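C-C motif chemokine 1 (Homo sapiens, PDB 4OIJ) acts as a secreted chemotactic cytokine that binds the chemokine receptor CCR8 and attracts monocytes but not neutrophils. Local coordinates at the interface of chains A and B. Coordinates in Å, arbitrary orientation; residue numbers count along the deposited sequence, not the author numbering. Chains: chain A/B, C-C motif chemokine 1.

Contact 1: the interface of chains A and B. Residues chain A 12, 14-16, 41, 44, 49-51; chain B 4-8.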
loop_
_atom_site.group_PDB
_atom_site.type_symbol
_atom_site.label_atom_id
_atom_site.label_comp_id
_atom_site.label_asym_id
_atom_site.label_seq_id
_atom_site.Cartn_x
_atom_site.Cartn_y
_atom_site.Cartn_z
ATOM N N CYS A 12 -1.171 7.981 3.512
ATOM C CA CYS A 12 -2.417 8.269 4.217
ATOM C C CYS A 12 -2.773 9.667 3.900
ATOM O O CYS A 12 -2.126 10.579 4.427
ATOM C CB CYS A 12 -2.224 8.091 5.719
ATOM S SG CYS A 12 -2.261 6.376 6.252
ATOM N N SER A 14 -6.138 10.610 4.000
ATOM C CA SER A 14 -7.385 10.811 4.739
ATOM C C SER A 14 -7.208 10.072 6.053
ATOM O O SER A 14 -6.619 8.986 6.047
ATOM C CB SER A 14 -8.569 10.232 3.976
ATOM O OG SER A 14 -9.714 10.123 4.805
ATOM N N PHE A 15 -7.682 10.653 7.178
ATOM C CA PHE A 15 -7.481 10.033 8.494
ATOM C C PHE A 15 -8.757 9.767 9.283
ATOM O O PHE A 15 -9.777 10.475 9.120
ATOM C CB PHE A 15 -6.532 10.872 9.387
ATOM C CG PHE A 15 -5.210 11.242 8.770
ATOM C CD1 PHE A 15 -4.158 10.336 8.742
ATOM C CD2 PHE A 15 -5.005 12.506 8.231
ATOM C CE1 PHE A 15 -2.933 10.686 8.181
ATOM C CE2 PHE A 15 -3.778 12.855 7.661
ATOM C CZ PHE A 15 -2.753 11.941 7.633
ATOM N N ALA A 16 -8.640 8.796 10.214
ATOM C CA ALA A 16 -9.688 8.395 11.157
ATOM C C ALA A 16 -10.047 9.531 12.128
ATOM O O ALA A 16 -9.207 9.980 12.910
ATOM C CB ALA A 16 -9.251 7.154 11.942
ATOM N N ILE A 41 -0.492 3.878 10.036
ATOM C CA ILE A 41 -1.507 2.932 9.585
ATOM C C ILE A 41 -1.743 1.895 10.709
ATOM O O ILE A 41 -0.784 1.293 11.201
ATOM C CB ILE A 41 -1.100 2.236 8.264
ATOM C CG1 ILE A 41 -0.744 3.267 7.167
ATOM C CG2 ILE A 41 -2.170 1.217 7.792
ATOM C CD1 ILE A 41 0.325 2.651 6.123
ATOM N N LEU A 44 -6.267 -3.532 11.125
ATOM C CA LEU A 44 -7.413 -3.990 11.907
ATOM C C LEU A 44 -7.659 -5.487 11.632
ATOM O O LEU A 44 -6.873 -6.133 10.925
ATOM C CB LEU A 44 -8.667 -3.131 11.608
ATOM C CG LEU A 44 -8.552 -1.589 11.776
ATOM C CD1 LEU A 44 -9.767 -0.876 11.219
ATOM C CD2 LEU A 44 -8.370 -1.190 13.220
ATOM N N GLU A 49 -8.152 -1.873 7.420
ATOM C CA GLU A 49 -7.134 -0.858 7.753
ATOM C C GLU A 49 -7.596 0.571 8.052
ATOM O O GLU A 49 -8.683 1.010 7.647
ATOM C CB GLU A 49 -5.974 -0.859 6.765
ATOM C CG GLU A 49 -4.689 -1.413 7.353
ATOM C CD GLU A 49 -3.993 -2.499 6.565
ATOM O OE1 GLU A 49 -4.678 -3.209 5.793
ATOM O OE2 GLU A 49 -2.775 -2.696 6.787
ATOM N N ALA A 50 -6.771 1.283 8.816
ATOM C CA ALA A 50 -7.084 2.663 9.166
ATOM C C ALA A 50 -5.866 3.544 9.306
ATOM O O ALA A 50 -4.984 3.315 10.143
ATOM C CB ALA A 50 -7.933 2.731 10.416
ATOM N N CYS A 51 -5.857 4.591 8.488
ATOM C CA CYS A 51 -4.911 5.686 8.556
ATOM C C CYS A 51 -5.291 6.505 9.759
ATOM O O CYS A 51 -6.474 6.775 9.983
ATOM C CB CYS A 51 -5.006 6.517 7.293
ATOM S SG CYS A 51 -4.169 5.763 5.911
ATOM N N MET B 4 -15.370 1.687 10.192
ATOM C CA MET B 4 -14.194 2.038 10.990
ATOM C C MET B 4 -12.924 2.168 10.112
ATOM O O MET B 4 -11.895 2.635 10.593
ATOM C CB MET B 4 -13.995 0.997 12.107
ATOM C CG MET B 4 -13.154 1.490 13.267
ATOM S SD MET B 4 -13.424 0.620 14.837
ATOM C CE MET B 4 -12.870 -1.037 14.388
ATOM N N GLN B 5 -13.009 1.771 8.832
ATOM C CA GLN B 5 -11.871 1.796 7.894
ATOM C C GLN B 5 -11.638 3.077 7.096
ATOM O O GLN B 5 -12.572 3.649 6.530
ATOM C CB GLN B 5 -11.828 0.542 6.996
ATOM C CG GLN B 5 -13.016 0.367 6.053
ATOM C CD GLN B 5 -12.713 -0.648 4.981
ATOM O OE1 GLN B 5 -11.956 -0.384 4.035
ATOM N NE2 GLN B 5 -13.297 -1.835 5.103
ATOM N N VAL B 6 -10.354 3.500 7.043
ATOM C CA VAL B 6 -9.809 4.686 6.330
ATOM C C VAL B 6 -8.571 4.143 5.622
ATOM O O VAL B 6 -7.464 4.260 6.149
ATOM C CB VAL B 6 -9.451 5.868 7.277
ATOM C CG1 VAL B 6 -10.050 7.173 6.774
ATOM C CG2 VAL B 6 -9.875 5.594 8.707
ATOM N N PRO B 7 -8.760 3.443 4.484
ATOM C CA PRO B 7 -7.628 2.746 3.853
ATOM C C PRO B 7 -6.477 3.621 3.432
ATOM O O PRO B 7 -6.698 4.758 3.084
ATOM C CB PRO B 7 -8.262 2.056 2.636
ATOM C CG PRO B 7 -9.688 1.890 2.997
ATOM C CD PRO B 7 -10.033 3.120 3.799
ATOM N N PHE B 8 -5.256 3.098 3.469
ATOM C CA PHE B 8 -4.111 3.834 3.001
ATOM C C PHE B 8 -4.189 3.812 1.487
ATOM O O PHE B 8 -4.908 2.989 0.894
ATOM C CB PHE B 8 -2.789 3.256 3.524
ATOM C CG PHE B 8 -2.556 1.811 3.156
ATOM C CD1 PHE B 8 -2.081 1.466 1.898
ATOM C CD2 PHE B 8 -2.863 0.792 4.052
ATOM C CE1 PHE B 8 -1.914 0.127 1.543
ATOM C CE2 PHE B 8 -2.658 -0.546 3.711
ATOM C CZ PHE B 8 -2.197 -0.870 2.457
HETATM O O HOH W 1 -6.752 7.159 3.885
#

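Contact 2: the interface of chains A and B. Residues chain A 8-11, 13, 34-35; chain B 8-11, 13, 34-35.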
loop_
_atom_site.group_PDB
_atom_site.type_symbol
_atom_site.label_atom_id
_atom_site.label_comp_id
_atom_site.label_asym_id
_atom_site.label_seq_id
_atom_site.Cartn_x
_atom_site.Cartn_y
_atom_site.Cartn_z
ATOM N N PHE A 8 5.621 0.113 -4.182
ATOM C CA PHE A 8 4.684 1.210 -4.117
ATOM C C PHE A 8 4.834 1.817 -2.747
ATOM O O PHE A 8 5.385 1.182 -1.834
ATOM C CB PHE A 8 3.247 0.759 -4.397
ATOM C CG PHE A 8 2.738 -0.311 -3.468
ATOM C CD1 PHE A 8 2.276 0.011 -2.197
ATOM C CD2 PHE A 8 2.766 -1.652 -3.844
ATOM C CE1 PHE A 8 1.846 -0.982 -1.320
ATOM C CE2 PHE A 8 2.324 -2.651 -2.966
ATOM C CZ PHE A 8 1.877 -2.311 -1.710
ATOM N N SER A 9 4.385 3.039 -2.606
ATOM C CA SER A 9 4.470 3.715 -1.324
ATOM C C SER A 9 3.120 3.538 -0.639
ATOM O O SER A 9 2.108 3.534 -1.333
ATOM C CB SER A 9 4.741 5.214 -1.532
ATOM O OG SER A 9 5.910 5.451 -2.296
ATOM N N ARG A 10 3.086 3.498 0.698
ATOM C CA ARG A 10 1.826 3.457 1.461
ATOM C C ARG A 10 1.578 4.841 2.016
ATOM O O ARG A 10 2.354 5.323 2.859
ATOM C CB ARG A 10 1.859 2.421 2.599
ATOM C CG ARG A 10 1.732 1.004 2.067
ATOM C CD ARG A 10 1.591 -0.009 3.195
ATOM N NE ARG A 10 1.790 -1.370 2.702
ATOM C CZ ARG A 10 2.976 -1.914 2.459
ATOM N NH1 ARG A 10 3.060 -3.152 2.001
ATOM N NH2 ARG A 10 4.088 -1.220 2.666
ATOM N N CYS A 11 0.533 5.512 1.525
ATOM C CA CYS A 11 0.285 6.886 1.946
ATOM C C CYS A 11 -1.081 7.052 2.575
ATOM O O CYS A 11 -2.023 6.343 2.211
ATOM C CB CYS A 11 0.468 7.849 0.784
ATOM S SG CYS A 11 2.030 7.639 -0.104
ATOM N N PHE A 13 -3.725 9.869 2.970
ATOM C CA PHE A 13 -4.148 11.240 2.637
ATOM C C PHE A 13 -5.494 11.592 3.328
ATOM O O PHE A 13 -5.939 12.729 3.252
ATOM C CB PHE A 13 -4.185 11.456 1.129
ATOM C CG PHE A 13 -2.840 11.221 0.451
ATOM C CD1 PHE A 13 -1.758 12.066 0.696
ATOM C CD2 PHE A 13 -2.684 10.209 -0.485
ATOM C CE1 PHE A 13 -0.546 11.868 0.059
ATOM C CE2 PHE A 13 -1.476 10.019 -1.125
ATOM C CZ PHE A 13 -0.410 10.845 -0.849
ATOM N N ILE A 34 8.501 9.138 1.723
ATOM C CA ILE A 34 8.289 10.118 0.633
ATOM C C ILE A 34 6.968 10.903 0.801
ATOM O O ILE A 34 6.883 12.068 0.386
ATOM C CB ILE A 34 8.400 9.448 -0.764
ATOM C CG1 ILE A 34 8.438 10.493 -1.909
ATOM C CG2 ILE A 34 7.292 8.360 -0.971
ATOM C CD1 ILE A 34 9.285 10.152 -3.101
ATOM N N CYS A 35 5.959 10.257 1.405
ATOM C CA CYS A 35 4.621 10.826 1.608
ATOM C C CYS A 35 4.241 10.782 3.101
ATOM O O CYS A 35 3.053 10.644 3.411
ATOM C CB CYS A 35 3.610 10.048 0.761
ATOM S SG CYS A 35 3.447 8.294 1.217
ATOM N N PHE B 8 -5.256 3.098 3.469
ATOM C CA PHE B 8 -4.111 3.834 3.001
ATOM C C PHE B 8 -4.189 3.812 1.487
ATOM O O PHE B 8 -4.908 2.989 0.894
ATOM C CB PHE B 8 -2.789 3.256 3.524
ATOM C CG PHE B 8 -2.556 1.811 3.156
ATOM C CD1 PHE B 8 -2.081 1.466 1.898
ATOM C CD2 PHE B 8 -2.863 0.792 4.052
ATOM C CE1 PHE B 8 -1.914 0.127 1.543
ATOM C CE2 PHE B 8 -2.658 -0.546 3.711
ATOM C CZ PHE B 8 -2.197 -0.870 2.457
ATOM N N SER B 9 -3.513 4.735 0.877
ATOM C CA SER B 9 -3.491 4.823 -0.572
ATOM C C SER B 9 -2.232 4.088 -1.045
ATOM O O SER B 9 -1.215 4.159 -0.360
ATOM C CB SER B 9 -3.409 6.290 -1.009
ATOM O OG SER B 9 -4.439 7.084 -0.456
ATOM N N ARG B 10 -2.272 3.483 -2.234
ATOM C CA ARG B 10 -1.099 2.849 -2.852
ATOM C C ARG B 10 -0.586 3.772 -3.925
ATOM O O ARG B 10 -1.274 3.991 -4.923
ATOM C CB ARG B 10 -1.416 1.459 -3.448
ATOM C CG ARG B 10 -1.596 0.415 -2.360
ATOM C CD ARG B 10 -1.649 -0.999 -2.932
ATOM N NE ARG B 10 -2.060 -1.946 -1.911
ATOM C CZ ARG B 10 -3.313 -2.107 -1.510
ATOM N NH1 ARG B 10 -4.282 -1.353 -2.018
ATOM N NH2 ARG B 10 -3.604 -2.989 -0.568
ATOM N N CYS B 11 0.602 4.352 -3.710
ATOM C CA CYS B 11 1.142 5.328 -4.652
ATOM C C CYS B 11 2.464 4.922 -5.223
ATOM O O CYS B 11 3.243 4.239 -4.553
ATOM C CB CYS B 11 1.224 6.709 -4.017
ATOM S SG CYS B 11 -0.301 7.233 -3.193
ATOM N N PHE B 13 5.620 6.679 -6.652
ATOM C CA PHE B 13 6.341 7.934 -6.910
ATOM C C PHE B 13 7.698 7.658 -7.626
ATOM O O PHE B 13 8.371 8.595 -8.051
ATOM C CB PHE B 13 6.509 8.740 -5.635
ATOM C CG PHE B 13 5.190 9.109 -4.976
ATOM C CD1 PHE B 13 4.306 9.990 -5.594
ATOM C CD2 PHE B 13 4.869 8.630 -3.711
ATOM C CE1 PHE B 13 3.106 10.334 -4.987
ATOM C CE2 PHE B 13 3.684 8.993 -3.098
ATOM C CZ PHE B 13 2.807 9.848 -3.732
ATOM N N ILE B 34 -6.372 9.226 -5.803
ATOM C CA ILE B 34 -5.901 10.496 -5.206
ATOM C C ILE B 34 -4.457 10.823 -5.610
ATOM O O ILE B 34 -4.097 12.003 -5.707
ATOM C CB ILE B 34 -6.095 10.500 -3.656
ATOM C CG1 ILE B 34 -5.863 11.907 -3.045
ATOM C CG2 ILE B 34 -5.249 9.401 -2.957
ATOM C CD1 ILE B 34 -6.822 12.302 -1.971
ATOM N N CYS B 35 -3.646 9.779 -5.854
ATOM C CA CYS B 35 -2.224 9.895 -6.206
ATOM C C CYS B 35 -1.931 9.156 -7.517
ATOM O O CYS B 35 -0.819 8.642 -7.672
ATOM C CB CYS B 35 -1.364 9.346 -5.064
ATOM S SG CYS B 35 -1.609 7.574 -4.728
HETATM O O HOH W 2 6.800 5.003 -4.537
HETATM O O HOH W 3 -5.327 7.628 1.744
#

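Contact 1: the interface of chains A and B
The backbone carbonyl oxygen of B:Val6 is the best-held polar atom, and one hydrogen bond across the interface grips it, from the amide of A:Cys51: N to O is 2.9 Å, with 160° at the hydrogen and the donor in the carbonyl plane. Two residues back along the A strand, the carbonyl O of A:Glu49 accepts a hydrogen bond from the amide N of B:Val6 at 3.1 Å. B:Val6 thus offers both its backbone groups to strand 49-53 and forms a parallel beta bridge with A:Ala50, so the N-terminal segment of chain B runs along the edge of the partner's sheet. Its branched side chain suits the spot because the methyls part: CG2 meets the CB of A:Ala16 at 3.6 Å, while CG1 turns to the hydroxyl end of A:Ser14. A:Ala50, whose CB meets the same CG2, is small and probably helps the backbones approach closely. B:Pro7 cannot donate from its backbone N; its carbonyl is instead linked through a water to the carbonyl O of A:Ser14. B:Phe8 holds CG in the crowded position between backbone N and carbonyl carbon (chi1 58°), and its CD2 lies 3.8 Å from A:Ile41 CG2, the two side chains crossing at about a right angle. The A:Glu49 carboxylate stands nearly perpendicular to the phenyl ring and meets its edge in plane, CD to CE2 3.7 Å. Beside them the A:Cys12-A:Cys51 disulfide presents A:Cys51 SG to B:Phe8 CA, 3.5 Å away.

Contact 2: the interface of chains A and B
Strand 9-11 of each chain meets its twin antiparallel, flanked by the loop residues at 8 and 13 and by the 3-10 helix 33-35. A:Arg10 pairs with B:Arg10 at the centre of the two-fold arrangement. Four backbone hydrogen bonds tie the strands: A:Ser9 N reaches B:Cys11 O at 2.6 Å, almost straight and nearly along the C=O axis, and B:Cys11 N reaches A:Ser9 O at 2.9 Å, with the other two bonds repeating these with the chains exchanged. On one side of this ribbon A:Phe8 and B:Arg10 lie alongside, pointing the same way. The arginine chain, extended from CG to NE, sets CD over one face of the A:Phe8 ring, displaced toward its rim, 4.0 Å from the centroid; beyond NE it turns (chi4 78°), so the guanidinium, its plane 70° from the ring, swings away and sets a face against CE1 of B:Phe8 in its own chain. An alanine in place of A:Phe8 would probably deprive the B:Arg10 methylenes of this packing surface and leave that side chain less firmly placed. A:Arg10 NE and B:Arg10 NE are 6.0 Å apart, and like charges there would probably repel somewhat, a cost the backbone pairing may offset. On the opposite side A:Phe13, with CG anti to its carbonyl carbon (chi1 -59°), brings CD2 to B:Ile34 CG2 at 3.7 Å, the gamma-methyl of a beta-branched side chain, a compact apolar knob that suits packing against a ring. The sulfur of B:Cys11, locked to B:Cys35, meets the ring edge in plane, 3.7 Å from A:Phe13 CE2. A:Ser9 is small enough to sit beside B:Phe13, and a water joins its hydroxyl to the amide N of B:Phe13. This N-terminal ribbon resembles the pairing typical of CC chemokine dimers; because the protein is a monomer, it may serve mainly to join the two copies in the crystal.

About 12 Å separates the centres of the C-alpha atoms of contact 1 and contact 2, and B:Phe8 belongs to both. Contact 1 docks the segment leading to strand 9-11 on the partner's sheet edge, whereas contact 2 joins the strands themselves, so one continuous N-terminal stretch serves the two sites. Through the adjacent cysteines of the CC motif the sites are tied to the disulfides: A:Cys11 touches the partner itself in contact 2, whereas A:Cys12 acts in contact 1 through its bond to A:Cys51. Since contact 1 has a symmetric twin, contact 2 lies between two such dockings. Together they form an elongated dimer that may belong to the crystal.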